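Local coordinates for protein exocyst complex component EXO70 (Saccharomyces cerevisiae, PDB 2PFV) that helps tether secretory vesicles to the sites of exocytosis as a subunit of the exocyst and plays a role in assembling that complex, at residues L378-E383 / P396-P401; S177-Y182 / K225-N230; D458-T463 / I522-P527. All blocks are in the same frame, centred on the assembly; numbering follows the deposited sequence.

Interaction 1 of 3, residues L378-E383 / P396-P401; sequences LAVNLE and PDVANP
E383 and V380, one turn apart on helix 363-390, meet the loop P396-P401 that follows this helix in the chain, and V398 touches both. The tight part is apolar: V380 CG1 lies 3.5 Å from V398 CG2, closer than carbon pairs usually pack, and the two side chains run nearly perpendicular. V380 CG1 is anti to the backbone N (chi1 -177°), which turns this methyl to the loop. Beside this pair stands the carboxylate of E383, on an extended chain. Its OE1 accepts a nearly straight bond from A399 N at 3.1 Å (164° at the hydrogen), through its syn lone pair. OE2 lies 3.5 Å from the same A399 N, a weak and more bent bond, and rests 3.3 Å from V398 CA. Both oxygens have further partners on helix 439-471: Y451 OH bonds to OE1 and Y454 OH to OE2, while Y454 OH also meets N400 N. These bonds hold the buried carboxylate against turning and satisfy both oxygens.

The looser part is D397 and the methyl of A399, the residue whose N-H is gripped. D397 points its CB away from the helix, and its carboxylate forms a salt bridge with K349, whose NZ also bonds to V398 O. A399, in a left-handed backbone conformation, is partly exposed; its methyl stands off from the helix segment and rests on R450.

The contact thus ties the loop to its own helix through one buried acid that takes a backbone N-H and two tyrosine hydroxyls. With this many polar partners, E383 probably stays ionised here despite its burial, and the bonds to helix 439-471 make it a three-way junction.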
# COMPACT_ATOMS: atom_id res chain seq x y z
N LEU A 378 -17.31 -1.87 13.71
CA LEU A 378 -17.42 -0.78 14.66
C LEU A 378 -18.82 -0.75 15.26
O LEU A 378 -18.99 -0.65 16.48
CB LEU A 378 -17.12 0.54 13.98
CG LEU A 378 -17.52 1.80 14.76
CD1 LEU A 378 -16.72 1.89 16.05
CD2 LEU A 378 -17.28 3.02 13.89
N ALA A 379 -19.83 -0.83 14.40
CA ALA A 379 -21.22 -0.79 14.84
C ALA A 379 -21.56 -1.95 15.77
O ALA A 379 -22.01 -1.74 16.89
CB ALA A 379 -22.15 -0.81 13.63
N VAL A 380 -21.33 -3.16 15.29
CA VAL A 380 -21.65 -4.34 16.07
C VAL A 380 -20.89 -4.43 17.39
O VAL A 380 -21.44 -4.88 18.38
CB VAL A 380 -21.42 -5.61 15.24
CG1 VAL A 380 -21.82 -6.85 16.04
CG2 VAL A 380 -22.24 -5.54 13.96
N ASN A 381 -19.63 -4.00 17.41
CA ASN A 381 -18.86 -4.07 18.65
C ASN A 381 -19.27 -3.00 19.64
O ASN A 381 -19.19 -3.21 20.85
CB ASN A 381 -17.36 -3.98 18.36
CG ASN A 381 -16.78 -5.31 17.94
OD1 ASN A 381 -16.73 -5.65 16.75
ND2 ASN A 381 -16.36 -6.11 18.92
N LEU A 382 -19.71 -1.86 19.13
CA LEU A 382 -20.18 -0.77 19.97
C LEU A 382 -21.51 -1.26 20.56
O LEU A 382 -21.80 -1.04 21.73
CB LEU A 382 -20.39 0.48 19.11
CG LEU A 382 -19.80 1.83 19.52
CD1 LEU A 382 -18.40 1.69 20.12
CD2 LEU A 382 -19.78 2.73 18.29
N GLU A 383 -22.30 -1.96 19.75
CA GLU A 383 -23.58 -2.51 20.21
C GLU A 383 -23.36 -3.57 21.30
O GLU A 383 -24.06 -3.60 22.32
CB GLU A 383 -24.33 -3.15 19.04
CG GLU A 383 -25.80 -3.44 19.36
CD GLU A 383 -26.41 -4.53 18.50
OE1 GLU A 383 -26.09 -4.61 17.29
OE2 GLU A 383 -27.22 -5.31 19.05
N PRO A 396 -24.74 -11.12 24.79
CA PRO A 396 -25.14 -10.19 23.73
C PRO A 396 -25.76 -10.87 22.51
O PRO A 396 -25.24 -11.86 22.01
CB PRO A 396 -23.84 -9.48 23.38
CG PRO A 396 -23.08 -9.51 24.68
CD PRO A 396 -23.33 -10.93 25.15
N ASP A 397 -26.89 -10.32 22.06
CA ASP A 397 -27.57 -10.82 20.88
C ASP A 397 -27.57 -9.63 19.93
O ASP A 397 -28.55 -8.88 19.84
CB ASP A 397 -29.00 -11.24 21.23
CG ASP A 397 -29.73 -11.86 20.06
OD1 ASP A 397 -29.06 -12.25 19.07
OD2 ASP A 397 -30.98 -11.98 20.13
N VAL A 398 -26.46 -9.46 19.23
CA VAL A 398 -26.28 -8.34 18.32
C VAL A 398 -26.86 -8.52 16.94
O VAL A 398 -27.03 -9.65 16.47
CB VAL A 398 -24.78 -7.98 18.17
CG1 VAL A 398 -24.18 -7.68 19.53
CG2 VAL A 398 -24.03 -9.13 17.50
N ALA A 399 -27.12 -7.40 16.28
CA ALA A 399 -27.67 -7.40 14.93
C ALA A 399 -29.00 -8.13 14.89
O ALA A 399 -29.28 -8.88 13.95
CB ALA A 399 -26.69 -8.04 13.97
N ASN A 400 -29.82 -7.92 15.92
CA ASN A 400 -31.13 -8.56 15.96
C ASN A 400 -32.17 -7.59 16.51
O ASN A 400 -32.39 -7.52 17.71
CB ASN A 400 -31.09 -9.82 16.82
CG ASN A 400 -32.40 -10.60 16.77
OD1 ASN A 400 -32.59 -11.58 17.50
ND2 ASN A 400 -33.32 -10.16 15.91
N PRO A 401 -32.83 -6.84 15.62
CA PRO A 401 -33.86 -5.86 16.00
C PRO A 401 -35.08 -6.52 16.64
O PRO A 401 -35.92 -5.85 17.24
CB PRO A 401 -34.21 -5.18 14.68
CG PRO A 401 -32.97 -5.39 13.83
CD PRO A 401 -32.60 -6.80 14.16

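Interaction 2 of 3, residues S177-Y182 / K225-N230; sequences SGMNSY and KLFGAN
M179 reaches across from the first turn of helix 179-200 and ends against the backbone and side chains of helix 208-236. Its CE methyl lies 3.4 Å from F227 CA and 3.7 Å from L226 CG, with the N230 amide carbon also close by. M179 and L226 approach tip to tip, and M179 SD stands 3.9 Å from L226 CD2. The methionine chain leaves with CG anti to its own nitrogen (chi1 -167°), then bends at chi2 and chi3, and this brings CE down on the helix between L226, F227 and N230.

The same L226 methyl serves a second partner. CD2 sits over one face of the Y182 ring, 3.9 Å from its centroid and only 7° off the normal, a CH-pi contact over the middle of the ring, while the two side chains run past each other in opposite directions. Replacing Y182 by an alanine would probably leave L226 CD2 without its aromatic platform and open a gap between it and A161, which touches both side chains.

What positions this first shell lies at the helix start and around it. G178 is at the N-cap; M179 and Y182, one turn apart, both point their side chains to helix 208-236. L157 also lies against Y182. F244 packs on S177 and N230 at the other end.

Beyond these, helix 245-258 closes the M179 and F227 side: L248 touches both, and I252 adds to the cover of F227. That phenylalanine continues onto C273 and V277 of helix 267-296, so the contact joins helices 179-200 and 208-236 within an all-helical bundle that also includes 245-258 and 267-296.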
# COMPACT_ATOMS: atom_id res chain seq x y z
N SER A 177 10.21 11.41 3.18
CA SER A 177 11.20 10.35 3.31
C SER A 177 12.16 10.43 2.14
O SER A 177 11.75 10.68 1.00
CB SER A 177 10.53 8.97 3.33
OG SER A 177 11.47 7.96 3.66
N GLY A 178 13.45 10.24 2.42
CA GLY A 178 14.45 10.30 1.37
C GLY A 178 14.54 9.02 0.57
O GLY A 178 15.44 8.86 -0.26
N MET A 179 13.62 8.09 0.81
CA MET A 179 13.63 6.83 0.10
C MET A 179 13.05 7.02 -1.30
O MET A 179 13.43 6.32 -2.24
CB MET A 179 12.81 5.78 0.86
CG MET A 179 13.03 4.35 0.37
SD MET A 179 14.70 3.73 0.67
CE MET A 179 14.39 2.49 1.88
N ASN A 180 12.14 7.99 -1.44
CA ASN A 180 11.53 8.27 -2.74
C ASN A 180 12.54 8.77 -3.76
O ASN A 180 12.64 8.24 -4.86
CB ASN A 180 10.40 9.29 -2.58
CG ASN A 180 9.14 8.69 -2.00
OD1 ASN A 180 8.19 9.40 -1.67
ND2 ASN A 180 9.12 7.36 -1.87
N SER A 181 13.28 9.81 -3.39
CA SER A 181 14.28 10.38 -4.28
C SER A 181 15.46 9.41 -4.37
O SER A 181 16.07 9.28 -5.43
CB SER A 181 14.74 11.75 -3.77
OG SER A 181 15.18 11.68 -2.43
N TYR A 182 15.75 8.73 -3.27
CA TYR A 182 16.84 7.74 -3.24
C TYR A 182 16.53 6.70 -4.31
O TYR A 182 17.35 6.42 -5.18
CB TYR A 182 16.89 7.04 -1.88
CG TYR A 182 17.99 6.00 -1.78
CD1 TYR A 182 19.25 6.33 -1.28
CD2 TYR A 182 17.78 4.70 -2.23
CE1 TYR A 182 20.27 5.39 -1.22
CE2 TYR A 182 18.80 3.74 -2.19
CZ TYR A 182 20.04 4.10 -1.68
OH TYR A 182 21.06 3.17 -1.64
N LYS A 225 19.66 -3.05 2.14
CA LYS A 225 19.94 -2.79 3.54
C LYS A 225 19.03 -1.67 4.03
O LYS A 225 18.18 -1.88 4.90
CB LYS A 225 21.40 -2.39 3.75
CG LYS A 225 21.77 -2.22 5.22
CD LYS A 225 23.27 -2.15 5.44
CE LYS A 225 23.59 -2.35 6.91
NZ LYS A 225 25.05 -2.42 7.18
N LEU A 226 19.20 -0.49 3.45
CA LEU A 226 18.39 0.66 3.80
C LEU A 226 16.89 0.31 3.85
O LEU A 226 16.21 0.60 4.84
CB LEU A 226 18.64 1.78 2.79
CG LEU A 226 17.88 3.08 2.98
CD1 LEU A 226 18.10 3.62 4.38
CD2 LEU A 226 18.35 4.07 1.93
N PHE A 227 16.39 -0.32 2.79
CA PHE A 227 14.99 -0.73 2.72
C PHE A 227 14.66 -1.57 3.95
O PHE A 227 13.63 -1.35 4.61
CB PHE A 227 14.74 -1.56 1.46
CG PHE A 227 13.31 -2.03 1.30
CD1 PHE A 227 12.40 -1.28 0.57
CD2 PHE A 227 12.90 -3.24 1.86
CE1 PHE A 227 11.08 -1.73 0.39
CE2 PHE A 227 11.59 -3.69 1.69
CZ PHE A 227 10.68 -2.94 0.95
N GLY A 228 15.53 -2.53 4.25
CA GLY A 228 15.32 -3.38 5.41
C GLY A 228 15.38 -2.57 6.69
O GLY A 228 14.74 -2.93 7.69
N ALA A 229 16.14 -1.48 6.67
CA ALA A 229 16.26 -0.62 7.84
C ALA A 229 14.93 0.08 8.09
O ALA A 229 14.37 -0.01 9.17
CB ALA A 229 17.37 0.41 7.63
N ASN A 230 14.44 0.79 7.07
CA ASN A 230 13.17 1.50 7.19
C ASN A 230 12.07 0.56 7.66
O ASN A 230 11.26 0.90 8.51
CB ASN A 230 12.77 2.12 5.85
CG ASN A 230 13.63 3.31 5.48
OD1 ASN A 230 14.86 3.20 5.42
ND2 ASN A 230 13.00 4.45 5.24

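Interaction 3 of 3, residues D458-T463 / I522-P527; sequences DWRDLT and ISLVMP
W459 turns its indole to V525, and L524 slots in beside the base of the same tryptophan, between helices 439-471 and 511-536. The two short helix segments run almost parallel, 16° apart, with their axes 9.5 Å from each other.

V525 CG2 comes aslant at the six-membered part of the indole, 3.6 Å from W459 CE3; this methyl is anti to the valine's carbonyl carbon. L524 turns its CD1 methyl to the opposite helix, where it lies 3.7 Å from R460 CG and 4.0 Å from W459 CB. On its side chain R460 offers CG, while the extended chain carries the guanidinium on to S453 OG, bonded through NH2.

At the end of the patch T463 presents a methyl, not its hydroxyl: CG2 comes 3.5 Å from L524 O. With chi1 at 56°, OG1 folds back on its own helix, 2.9 Å from R460 O and also near W459 O. The near-parallel pair packs within an all-helical bundle, with L499 and T503 of helix 482-503 and L561 of helix 551-562 around the indole.

No hydrogen bond joins the segments. Contact therefore depends on the fit of methyl groups and indole, a seam of carbon contacts in which even L524 O meets a methyl, and threonine and arginine each contribute carbon and keep their polar ends elsewhere.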
# COMPACT_ATOMS: atom_id res chain seq x y z
N ASP A 458 -39.87 -1.25 19.83
CA ASP A 458 -40.80 -1.12 20.95
C ASP A 458 -42.18 -0.66 20.45
O ASP A 458 -43.21 -1.04 21.01
CB ASP A 458 -40.27 -0.12 21.99
CG ASP A 458 -38.99 -0.60 22.66
OD1 ASP A 458 -38.65 -1.80 22.52
OD2 ASP A 458 -38.32 0.21 23.34
N TRP A 459 -42.19 0.15 19.40
CA TRP A 459 -43.47 0.60 18.87
C TRP A 459 -44.22 -0.60 18.27
O TRP A 459 -45.43 -0.74 18.47
CB TRP A 459 -43.26 1.69 17.81
CG TRP A 459 -42.76 2.98 18.40
CD1 TRP A 459 -41.47 3.39 18.51
CD2 TRP A 459 -43.56 4.01 19.00
NE1 TRP A 459 -41.40 4.61 19.15
CE2 TRP A 459 -42.68 5.01 19.46
CE3 TRP A 459 -44.94 4.19 19.19
CZ2 TRP A 459 -43.13 6.18 20.10
CZ3 TRP A 459 -45.39 5.35 19.84
CH2 TRP A 459 -44.48 6.33 20.28
N ARG A 460 -43.51 -1.46 17.54
CA ARG A 460 -44.15 -2.64 16.96
C ARG A 460 -44.82 -3.47 18.05
O ARG A 460 -45.95 -3.93 17.89
CB ARG A 460 -43.15 -3.54 16.23
CG ARG A 460 -42.45 -2.92 15.06
CD ARG A 460 -41.75 -4.02 14.26
NE ARG A 460 -40.81 -3.48 13.29
CZ ARG A 460 -39.56 -3.15 13.56
NH1 ARG A 460 -39.08 -3.31 14.78
NH2 ARG A 460 -38.78 -2.66 12.60
N ASP A 461 -44.12 -3.64 19.18
CA ASP A 461 -44.68 -4.41 20.29
C ASP A 461 -45.96 -3.76 20.79
O ASP A 461 -46.94 -4.45 21.10
CB ASP A 461 -43.68 -4.50 21.45
CG ASP A 461 -42.45 -5.30 21.09
OD1 ASP A 461 -42.45 -5.96 20.03
OD2 ASP A 461 -41.47 -5.28 21.87
N LEU A 462 -45.95 -2.44 20.89
CA LEU A 462 -47.14 -1.73 21.35
C LEU A 462 -48.32 -2.06 20.45
O LEU A 462 -49.39 -2.47 20.92
CB LEU A 462 -46.88 -0.22 21.32
CG LEU A 462 -48.04 0.71 21.72
CD1 LEU A 462 -48.38 0.51 23.18
CD2 LEU A 462 -47.64 2.16 21.47
N THR A 463 -48.12 -1.90 19.15
CA THR A 463 -49.18 -2.14 18.19
C THR A 463 -49.55 -3.62 18.05
O THR A 463 -50.73 -3.95 17.84
CB THR A 463 -48.80 -1.54 16.83
OG1 THR A 463 -47.55 -2.09 16.40
CG2 THR A 463 -48.66 -0.02 16.94
N ILE A 522 -45.25 6.76 12.73
CA ILE A 522 -46.61 7.11 12.36
C ILE A 522 -47.23 5.98 11.55
O ILE A 522 -48.40 5.64 11.73
CB ILE A 522 -46.61 8.44 11.55
CG1 ILE A 522 -46.29 9.60 12.51
CG2 ILE A 522 -47.96 8.63 10.85
CD1 ILE A 522 -46.19 10.97 11.86
N SER A 523 -46.45 5.37 10.66
CA SER A 523 -46.96 4.27 9.85
C SER A 523 -47.43 3.09 10.69
O SER A 523 -48.40 2.42 10.34
CB SER A 523 -45.89 3.80 8.85
OG SER A 523 -45.72 4.75 7.81
N LEU A 524 -46.75 2.83 11.81
CA LEU A 524 -47.12 1.70 12.67
C LEU A 524 -48.32 1.98 13.55
O LEU A 524 -49.23 1.16 13.69
CB LEU A 524 -45.96 1.29 13.59
CG LEU A 524 -44.60 0.96 12.99
CD1 LEU A 524 -43.71 0.37 14.08
CD2 LEU A 524 -44.76 -0.04 11.84
N VAL A 525 -48.32 3.16 14.16
CA VAL A 525 -49.37 3.53 15.09
C VAL A 525 -50.70 4.03 14.56
O VAL A 525 -51.76 3.49 14.90
CB VAL A 525 -48.84 4.58 16.08
CG1 VAL A 525 -49.94 5.00 17.04
CG2 VAL A 525 -47.65 4.02 16.85
N MET A 526 -50.67 5.07 13.74
CA MET A 526 -51.90 5.68 13.27
C MET A 526 -52.90 4.84 12.48
O MET A 526 -54.09 4.87 12.78
CB MET A 526 -51.57 6.99 12.53
CG MET A 526 -51.02 8.09 13.48
SD MET A 526 -51.95 8.31 15.06
CE MET A 526 -53.65 8.45 14.42
N PRO A 527 -52.45 4.07 11.48
CA PRO A 527 -53.50 3.30 10.78
C PRO A 527 -54.17 2.29 11.73
O PRO A 527 -55.39 2.09 11.67
CB PRO A 527 -52.74 2.62 9.64
CG PRO A 527 -51.56 3.55 9.40
CD PRO A 527 -51.15 3.90 10.82

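In the fold
All three contacts lie in the C-terminal family region of one long, all-helical chain. Interaction 2 is the most central: the centres of interactions 2, 1 and 3 lie about 16, 31 and 50 Å from the centre of the chain. Interaction 2 has five of its six touching residues buried, against three of five in each of the others. Interactions 2 and 3 are mainly helix-on-helix and largely apolar, whereas interaction 1 joins a helix to a loop and uses a buried carboxylate. Helix 439-471 supplies tyrosines to interaction 1 and forms one side of interaction 3, their nearest atoms about 5 Å apart; for interactions 1 and 2 the nearest atoms are about 29 Å apart.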